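Side-chain contact in putative lipoate-protein ligase A subunit 2 (PDB 3R07), which is a putative second subunit of a lipoate-protein ligase, a small alpha/beta protein related to the C-terminal domain of bacterial lipoate-protein ligases: residues Pro77-Glu80 with Pro81-Ile85. Sequence-based numbering, arbitrary orientation.
Sequences PGVE and PEDFI
With CG anti to its carbonyl carbon and beside its own N (chi1 -82°), D83 turns its carboxylate back to the N-H of E80, while V79 sends CG1 toward the F84 ring by setting it trans to its own N (chi1 173°). OD2 of D83 accepts the N-H of E80 at 3.0 Å; the bond is bent, 136° at the hydrogen, and it uses the anti lone pair, the one pointing away from OD1. In return the N-H of D83 reaches the carbonyl O of E80 at 3.1 Å, approaching from above the carbonyl plane rather than on a lone pair. This second bond closes a turn from E80 to D83, and the carboxylate braces it as in the N3 half of a capping box, tying the loop that follows helix 62-70 to the start of the C-terminal helix, 83-88. In this small alpha/beta fold, of the family of bacterial lipoate-protein ligase C-termini, the turn leads into the last helix beside the antiparallel sheet of strands 5-13, 18-26 and 29-36. OD1 of D83 is taken by NE1 of W12 on strand 5-13, so both oxygens are held, which probably fixes the carboxylate's orientation. On the apolar side, CG1 of V79 lies 3.5 Å from CE2 of F84 and 4.0 Å from CB of D83; the V79 and F84 side chains meet at about a right angle. Both are buried, each touching I19 of strand 18-26, and F84 also packs on Y70 of helix 62-70. On the exposed side E80 and E82 run alongside each other, their carboxylate planes nearly perpendicular, an approach of like charges that would probably be unfavourable if both are ionised, though solvent can screen it.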
loop_
_atom_site.group_PDB
_atom_site.type_symbol
_atom_site.label_atom_id
_atom_site.label_comp_id
_atom_site.label_asym_id
_atom_site.label_seq_id
_atom_site.Cartn_x
_atom_site.Cartn_y
_atom_site.Cartn_z
ATOM N N PRO B 77 11.936 4.466 1.933
ATOM C CA PRO B 77 12.300 3.993 0.595
ATOM C C PRO B 77 11.856 4.890 -0.533
ATOM O O PRO B 77 10.672 5.183 -0.643
ATOM C CB PRO B 77 11.571 2.655 0.501
ATOM C CG PRO B 77 11.620 2.153 1.876
ATOM C CD PRO B 77 11.401 3.360 2.750
ATOM N N GLY B 78 12.804 5.315 -1.365
ATOM C CA GLY B 78 12.512 6.156 -2.540
ATOM C C GLY B 78 12.091 7.585 -2.197
ATOM O O GLY B 78 11.594 8.325 -3.063
ATOM N N VAL B 79 12.276 7.956 -0.930
ATOM C CA VAL B 79 11.996 9.289 -0.448
ATOM C C VAL B 79 13.193 9.708 0.398
ATOM O O VAL B 79 13.387 9.246 1.529
ATOM C CB VAL B 79 10.652 9.370 0.356
ATOM C CG1 VAL B 79 10.471 10.729 0.981
ATOM C CG2 VAL B 79 9.460 9.082 -0.527
ATOM N N GLU B 80 14.000 10.583 -0.188
ATOM C CA GLU B 80 15.197 11.135 0.445
ATOM C C GLU B 80 14.828 12.163 1.523
ATOM O O GLU B 80 13.701 12.659 1.540
ATOM C CB GLU B 80 16.078 11.769 -0.637
ATOM C CG GLU B 80 16.691 10.760 -1.614
ATOM C CD GLU B 80 17.877 10.005 -1.014
ATOM O OE1 GLU B 80 19.003 10.567 -0.999
ATOM O OE2 GLU B 80 17.682 8.849 -0.566
ATOM N N PRO B 81 15.767 12.486 2.430
ATOM C CA PRO B 81 15.506 13.542 3.423
ATOM C C PRO B 81 15.320 14.958 2.835
ATOM O O PRO B 81 14.664 15.794 3.449
ATOM C CB PRO B 81 16.740 13.485 4.340
ATOM C CG PRO B 81 17.817 12.902 3.479
ATOM C CD PRO B 81 17.103 11.893 2.606
ATOM N N GLU B 82 15.885 15.221 1.662
ATOM C CA GLU B 82 15.711 16.523 1.037
ATOM C C GLU B 82 14.356 16.624 0.317
ATOM O O GLU B 82 14.020 17.669 -0.235
ATOM C CB GLU B 82 16.927 16.918 0.148
ATOM C CG GLU B 82 17.232 16.029 -1.094
ATOM C CD GLU B 82 18.075 14.758 -0.800
ATOM O OE1 GLU B 82 18.517 14.545 0.351
ATOM O OE2 GLU B 82 18.288 13.963 -1.742
ATOM N N ASP B 83 13.577 15.540 0.346
ATOM C CA ASP B 83 12.191 15.544 -0.158
ATOM C C ASP B 83 11.194 16.128 0.855
ATOM O O ASP B 83 10.253 16.816 0.478
ATOM C CB ASP B 83 11.749 14.135 -0.558
ATOM C CG ASP B 83 12.216 13.736 -1.953
ATOM O OD1 ASP B 83 11.846 14.421 -2.937
ATOM O OD2 ASP B 83 12.929 12.709 -2.063
ATOM N N PHE B 84 11.396 15.833 2.136
ATOM C CA PHE B 84 10.617 16.454 3.209
ATOM C C PHE B 84 10.998 17.927 3.421
ATOM O O PHE B 84 10.276 18.673 4.089
ATOM C CB PHE B 84 10.776 15.676 4.513
ATOM C CG PHE B 84 10.080 14.353 4.511
ATOM C CD1 PHE B 84 8.722 14.266 4.810
ATOM C CD2 PHE B 84 10.773 13.190 4.212
ATOM C CE1 PHE B 84 8.065 13.038 4.812
ATOM C CE2 PHE B 84 10.123 11.958 4.214
ATOM C CZ PHE B 84 8.763 11.881 4.510
ATOM N N ILE B 85 12.140 18.326 2.857
ATOM C CA ILE B 85 12.567 19.721 2.822
ATOM C C ILE B 85 11.768 20.483 1.762
ATOM O O ILE B 85 11.158 21.499 2.074
ATOM C CB ILE B 85 14.112 19.826 2.637
ATOM C CG1 ILE B 85 14.782 19.739 4.011
ATOM C CG2 ILE B 85 14.535 21.113 1.893
ATOM C CD1 ILE B 85 15.926 18.753 4.074
#